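Aminopeptidase N family protein (Idiomarina loihiensis L2TR, PDB 4FGM) probably acts as a zinc-dependent aminopeptidase of the M61 family, with a zinc ion and a maleic acid molecule bound in its active-site pocket. Local coordinates at residues 178-183 / 210-215; 216-221 / 277-282. All blocks are in the same frame, centred on the assembly; numbering follows the deposited sequence.

Contact 1: 178-183 / 210-215; sequences FIAHGI and TQISLF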
loop_
_atom_site.group_PDB
_atom_site.type_symbol
_atom_site.label_atom_id
_atom_site.label_comp_id
_atom_site.label_asym_id
_atom_site.label_seq_id
_atom_site.Cartn_x
_atom_site.Cartn_y
_atom_site.Cartn_z
ATOM N N PHE A 178 22.177 -3.910 -8.384
ATOM C CA PHE A 178 22.167 -5.353 -8.579
ATOM C C PHE A 178 21.451 -5.694 -9.878
ATOM O O PHE A 178 20.816 -4.830 -10.481
ATOM C CB PHE A 178 21.507 -6.072 -7.394
ATOM C CG PHE A 178 20.055 -5.729 -7.173
ATOM C CD1 PHE A 178 19.691 -4.572 -6.491
ATOM C CD2 PHE A 178 19.053 -6.599 -7.596
ATOM C CE1 PHE A 178 18.353 -4.300 -6.207
ATOM C CE2 PHE A 178 17.706 -6.338 -7.317
ATOM C CZ PHE A 178 17.355 -5.184 -6.628
ATOM N N ILE A 179 21.554 -6.940 -10.329
ATOM C CA ILE A 179 20.885 -7.294 -11.574
ATOM C C ILE A 179 19.999 -8.525 -11.459
ATOM O O ILE A 179 20.305 -9.477 -10.746
ATOM C CB ILE A 179 21.906 -7.498 -12.739
ATOM C CG1 ILE A 179 22.488 -8.908 -12.706
ATOM C CG2 ILE A 179 23.031 -6.469 -12.644
ATOM C CD1 ILE A 179 21.888 -9.831 -13.759
ATOM N N ALA A 180 18.877 -8.476 -12.160
ATOM C CA ALA A 180 17.939 -9.579 -12.188
ATOM C C ALA A 180 17.632 -9.787 -13.669
ATOM O O ALA A 180 17.120 -8.880 -14.335
ATOM C CB ALA A 180 16.673 -9.220 -11.413
ATOM N N HIS A 181 17.964 -10.971 -14.180
ATOM C CA HIS A 181 17.752 -11.301 -15.585
ATOM C C HIS A 181 18.263 -10.215 -16.520
ATOM O O HIS A 181 17.531 -9.728 -17.378
ATOM C CB HIS A 181 16.274 -11.562 -15.864
ATOM C CG HIS A 181 15.793 -12.879 -15.353
ATOM N ND1 HIS A 181 16.632 -13.790 -14.742
ATOM C CD2 HIS A 181 14.566 -13.449 -15.362
ATOM C CE1 HIS A 181 15.941 -14.860 -14.399
ATOM N NE2 HIS A 181 14.683 -14.680 -14.764
ATOM N N GLY A 182 19.524 -9.838 -16.341
ATOM C CA GLY A 182 20.133 -8.830 -17.184
ATOM C C GLY A 182 19.601 -7.415 -17.059
ATOM O O GLY A 182 20.003 -6.535 -17.817
ATOM N N ILE A 183 18.699 -7.176 -16.115
ATOM C CA ILE A 183 18.160 -5.834 -15.943
ATOM C C ILE A 183 18.769 -5.167 -14.709
ATOM O O ILE A 183 18.940 -5.808 -13.668
ATOM C CB ILE A 183 16.615 -5.871 -15.833
ATOM C CG1 ILE A 183 16.029 -6.455 -17.125
ATOM C CG2 ILE A 183 16.065 -4.463 -15.590
ATOM C CD1 ILE A 183 14.504 -6.383 -17.224
ATOM N N THR A 210 12.390 -14.044 -9.771
ATOM C CA THR A 210 11.211 -14.897 -9.703
ATOM C C THR A 210 10.036 -14.227 -10.408
ATOM O O THR A 210 9.287 -14.876 -11.134
ATOM C CB THR A 210 10.828 -15.188 -8.243
ATOM O OG1 THR A 210 11.840 -16.003 -7.647
ATOM C CG2 THR A 210 9.506 -15.903 -8.162
ATOM N N GLN A 211 9.880 -12.926 -10.216
ATOM C CA GLN A 211 8.768 -12.227 -10.847
ATOM C C GLN A 211 8.936 -12.082 -12.362
ATOM O O GLN A 211 7.993 -12.334 -13.122
ATOM C CB GLN A 211 8.547 -10.868 -10.171
ATOM C CG GLN A 211 8.064 -11.029 -8.717
ATOM C CD GLN A 211 7.358 -9.803 -8.155
ATOM O OE1 GLN A 211 6.603 -9.127 -8.857
ATOM N NE2 GLN A 211 7.582 -9.529 -6.869
ATOM N N ILE A 212 10.131 -11.695 -12.805
ATOM C CA ILE A 212 10.385 -11.557 -14.232
ATOM C C ILE A 212 10.192 -12.915 -14.917
ATOM O O ILE A 212 9.646 -12.988 -16.017
ATOM C CB ILE A 212 11.809 -11.043 -14.500
ATOM C CG1 ILE A 212 11.955 -9.623 -13.954
ATOM C CG2 ILE A 212 12.089 -11.057 -15.988
ATOM C CD1 ILE A 212 13.390 -9.125 -13.898
ATOM N N SER A 213 10.640 -13.988 -14.270
ATOM C CA SER A 213 10.469 -15.326 -14.831
ATOM C C SER A 213 8.982 -15.637 -14.923
ATOM O O SER A 213 8.529 -16.251 -15.884
ATOM C CB SER A 213 11.130 -16.388 -13.948
ATOM O OG SER A 213 12.537 -16.276 -13.977
ATOM N N LEU A 214 8.228 -15.205 -13.915
ATOM C CA LEU A 214 6.791 -15.453 -13.874
ATOM C C LEU A 214 6.061 -14.864 -15.082
ATOM O O LEU A 214 5.281 -15.552 -15.742
ATOM C CB LEU A 214 6.203 -14.895 -12.574
ATOM C CG LEU A 214 4.725 -15.168 -12.277
ATOM C CD1 LEU A 214 4.491 -15.076 -10.782
ATOM C CD2 LEU A 214 3.840 -14.189 -13.028
ATOM N N PHE A 215 6.308 -13.589 -15.364
ATOM C CA PHE A 215 5.668 -12.940 -16.497
ATOM C C PHE A 215 6.455 -13.203 -17.775
ATOM O O PHE A 215 5.970 -12.944 -18.880
ATOM C CB PHE A 215 5.556 -11.432 -16.257
ATOM C CG PHE A 215 4.616 -11.065 -15.149
ATOM C CD1 PHE A 215 5.073 -10.942 -13.843
ATOM C CD2 PHE A 215 3.263 -10.864 -15.408
ATOM C CE1 PHE A 215 4.192 -10.627 -12.808
ATOM C CE2 PHE A 215 2.375 -10.549 -14.384
ATOM C CZ PHE A 215 2.841 -10.428 -13.080
#
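Ile212 is the first residue of 210-215 to touch the other segment, its CD1 reaching the turn of the hairpin. CD1 lies 3.8 Å from the carbonyl O of Ala180 and 4.1 Å from Ala180 CB, with Ile183 CD1 at a looser 4.5 Å. The other branch, CG2, anti to the backbone N, meets the imidazole of His181 at its edge, 3.5 Å from CD2. An alanine here, lacking CG2 and CD1, would probably open a gap against Ala180 and Ile183 and leave His181 CD2 with the more distant CB beside it. What the isoleucine packs against is a type I' turn from Ala180 to Ile183, the tight two-residue connection of the antiparallel hairpin 174-180/183-190 at one side of a five-stranded mixed sheet; helix 197-215 runs past it. Next comes Ser213, whose OG lies in the plane of the His181 ring and is hydrogen-bonded to NE2 at 2.8 Å. The bond is nearly straight (165°), and either atom could donate. Chi1 of -75° sets His181 CG anti to the carbonyl carbon; its side chain and that of Ile212 pass each other in opposite directions. Ser213 OG is also hydrogen-bonded to Glu209 O, one turn back.

Contact 2: 216-221 / 277-282; sequences EEAPFQ and HSWNIK. With ZN (zinc ion), chain C.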
loop_
_atom_site.group_PDB
_atom_site.type_symbol
_atom_site.label_atom_id
_atom_site.label_comp_id
_atom_site.label_asym_id
_atom_site.label_seq_id
_atom_site.Cartn_x
_atom_site.Cartn_y
_atom_site.Cartn_z
ATOM N N GLU A 216 7.671 -13.716 -17.610
ATOM C CA GLU A 216 8.543 -14.020 -18.737
ATOM C C GLU A 216 8.913 -12.761 -19.509
ATOM O O GLU A 216 9.429 -12.839 -20.617
ATOM C CB GLU A 216 7.857 -15.020 -19.673
ATOM C CG GLU A 216 7.681 -16.398 -19.068
ATOM C CD GLU A 216 6.922 -17.347 -19.972
ATOM O OE1 GLU A 216 6.839 -17.077 -21.190
ATOM O OE2 GLU A 216 6.418 -18.371 -19.463
ATOM N N GLU A 217 8.658 -11.605 -18.906
ATOM C CA GLU A 217 8.938 -10.326 -19.541
ATOM C C GLU A 217 8.813 -9.192 -18.528
ATOM O O GLU A 217 7.975 -9.253 -17.630
ATOM C CB GLU A 217 7.944 -10.106 -20.680
ATOM C CG GLU A 217 8.208 -8.881 -21.526
ATOM C CD GLU A 217 7.376 -8.877 -22.795
ATOM O OE1 GLU A 217 7.148 -9.973 -23.351
ATOM O OE2 GLU A 217 6.968 -7.784 -23.247
ATOM N N ALA A 218 9.642 -8.161 -18.673
ATOM C CA ALA A 218 9.600 -7.010 -17.776
ATOM C C ALA A 218 9.155 -5.780 -18.560
ATOM O O ALA A 218 9.643 -5.532 -19.658
ATOM C CB ALA A 218 10.968 -6.772 -17.168
ATOM N N PRO A 219 8.217 -4.994 -18.011
ATOM C CA PRO A 219 7.733 -3.793 -18.705
ATOM C C PRO A 219 8.634 -2.565 -18.564
ATOM O O PRO A 219 8.325 -1.502 -19.090
ATOM C CB PRO A 219 6.357 -3.573 -18.082
ATOM C CG PRO A 219 6.584 -3.992 -16.662
ATOM C CD PRO A 219 7.398 -5.275 -16.817
ATOM N N PHE A 220 9.746 -2.715 -17.856
ATOM C CA PHE A 220 10.679 -1.608 -17.649
ATOM C C PHE A 220 12.088 -2.015 -18.084
ATOM O O PHE A 220 12.360 -3.197 -18.288
ATOM C CB PHE A 220 10.691 -1.210 -16.165
ATOM C CG PHE A 220 10.729 -2.390 -15.221
ATOM C CD1 PHE A 220 9.575 -2.813 -14.568
ATOM C CD2 PHE A 220 11.915 -3.086 -15.001
ATOM C CE1 PHE A 220 9.595 -3.925 -13.717
ATOM C CE2 PHE A 220 11.947 -4.201 -14.156
ATOM C CZ PHE A 220 10.785 -4.617 -13.508
ATOM N N GLN A 221 12.984 -1.042 -18.224
ATOM C CA GLN A 221 14.356 -1.350 -18.621
ATOM C C GLN A 221 15.324 -1.293 -17.445
ATOM O O GLN A 221 16.470 -1.724 -17.549
ATOM C CB GLN A 221 14.822 -0.406 -19.724
ATOM C CG GLN A 221 14.115 -0.637 -21.042
ATOM C CD GLN A 221 14.568 0.331 -22.108
ATOM O OE1 GLN A 221 15.480 0.041 -22.885
ATOM N NE2 GLN A 221 13.943 1.505 -22.139
ATOM N N HIS A 277 3.361 -4.886 -8.680
ATOM C CA HIS A 277 2.470 -3.840 -9.188
ATOM C C HIS A 277 2.974 -3.303 -10.537
ATOM O O HIS A 277 2.194 -2.712 -11.307
ATOM C CB HIS A 277 2.355 -2.681 -8.185
ATOM C CG HIS A 277 1.213 -2.821 -7.224
ATOM N ND1 HIS A 277 -0.055 -3.211 -7.613
ATOM C CD2 HIS A 277 1.131 -2.559 -5.901
ATOM C CE1 HIS A 277 -0.865 -3.178 -6.573
ATOM N NE2 HIS A 277 -0.169 -2.783 -5.522
ATOM N N SER A 278 4.270 -3.480 -10.818
ATOM C CA SER A 278 4.825 -3.010 -12.093
ATOM C C SER A 278 4.014 -3.624 -13.228
ATOM O O SER A 278 3.782 -2.990 -14.277
ATOM C CB SER A 278 6.277 -3.447 -12.245
ATOM O OG SER A 278 7.109 -2.629 -11.447
ATOM N N TRP A 279 3.623 -4.881 -13.040
ATOM C CA TRP A 279 2.839 -5.557 -14.059
ATOM C C TRP A 279 1.373 -5.351 -13.715
ATOM O O TRP A 279 0.560 -4.946 -14.560
ATOM C CB TRP A 279 3.127 -7.051 -14.052
ATOM C CG TRP A 279 4.456 -7.412 -14.592
ATOM C CD1 TRP A 279 4.756 -7.759 -15.887
ATOM C CD2 TRP A 279 5.677 -7.495 -13.859
ATOM N NE1 TRP A 279 6.099 -8.065 -15.998
ATOM C CE2 TRP A 279 6.686 -7.916 -14.768
ATOM C CE3 TRP A 279 6.019 -7.264 -12.517
ATOM C CZ2 TRP A 279 8.007 -8.105 -14.380
ATOM C CZ3 TRP A 279 7.334 -7.454 -12.123
ATOM C CH2 TRP A 279 8.318 -7.876 -13.053
ATOM N N ASN A 280 1.044 -5.620 -12.463
ATOM C CA ASN A 280 -0.331 -5.500 -12.018
ATOM C C ASN A 280 -0.666 -4.122 -11.471
ATOM O O ASN A 280 -0.232 -3.781 -10.356
ATOM C CB ASN A 280 -0.551 -6.581 -10.963
ATOM C CG ASN A 280 -2.007 -6.979 -10.785
ATOM O OD1 ASN A 280 -2.857 -6.668 -11.615
ATOM N ND2 ASN A 280 -2.292 -7.709 -9.693
ATOM N N ILE A 281 -1.330 -3.322 -12.311
ATOM C CA ILE A 281 -1.744 -1.942 -12.054
ATOM C C ILE A 281 -1.003 -0.838 -12.765
ATOM O O ILE A 281 -1.566 0.253 -12.950
ATOM C CB ILE A 281 -1.801 -1.586 -10.542
ATOM C CG1 ILE A 281 -2.828 -0.465 -10.326
ATOM C CG2 ILE A 281 -0.486 -0.972 -10.099
ATOM C CD1 ILE A 281 -4.192 -0.796 -10.868
ATOM N N LYS A 282 0.254 -1.088 -13.107
ATOM C CA LYS A 282 1.001 -0.056 -13.798
ATOM C C LYS A 282 0.854 -0.259 -15.299
ATOM O O LYS A 282 0.765 0.728 -16.042
ATOM C CB LYS A 282 2.486 -0.077 -13.426
ATOM C CG LYS A 282 2.785 0.620 -12.094
ATOM C CD LYS A 282 1.708 1.648 -11.751
ATOM C CE LYS A 282 2.062 2.986 -12.326
ATOM N NZ LYS A 282 0.824 3.778 -12.493
HETATM ZN ZN ZN C . -0.889 -2.448 -3.688
#
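Pro219 and Trp279 are where the two backbones come nearest, their CA atoms 7.0 Å apart, and both segments are irregular. Glu216 leaves helix 197-215 with a positive phi of 63°, and the chain runs extended through Glu217 and Ala218. The link across is made by a side chain: Trp279 NE1 donates to the carbonyl O of Glu217 at 2.8 Å, with that oxygen close to the indole plane. Pro219 CD sits over one face of the indole in a CH-pi contact, 3.6 Å from the centroid of the five-membered ring. Trp279 lies two residues beyond the second histidine of the HExxH motif of this metallopeptidase family, borne on helix 262-277. That histidine, His277, binds the zinc ion through NE2 at 2.0 Å, alongside His273 and Glu307. Its ND1 gives a 2.8 Å bond to Asn280 O, in the ring plane, which, with the zinc on NE2, holds the imidazole's rotation. In 216-221, just after Pro219, Phe220 turns an edge toward the face of the Trp279 six-membered ring, planes at 63°, in an offset edge-to-face pair. Its chi1 of 44° sets CG between the backbone N and the carbonyl carbon, and CE1 comes within 3.6 Å of Ser278 OG.

How the contacts relate
After the N-terminal strands the chain makes hairpin 174-180/183-190, then crosses to helix 197-215, whose last residues close contact 1 back onto the hairpin turn. The loop 216-221 follows at once and leads into strand 222-230 of the same sheet; after strands 235-238 and 242-248 and helix 262-277, residues 277-282 return to loop 216-221 and close contact 2. The two closures are in series, neither nested nor crossed, with centres about 11 Å apart. They touch directly: Phe215 stacks on Trp279, and Ile183 packs on Ala218. Together they tie the hairpin edge of the sheet through helix 197-215 to the zinc-bearing helix.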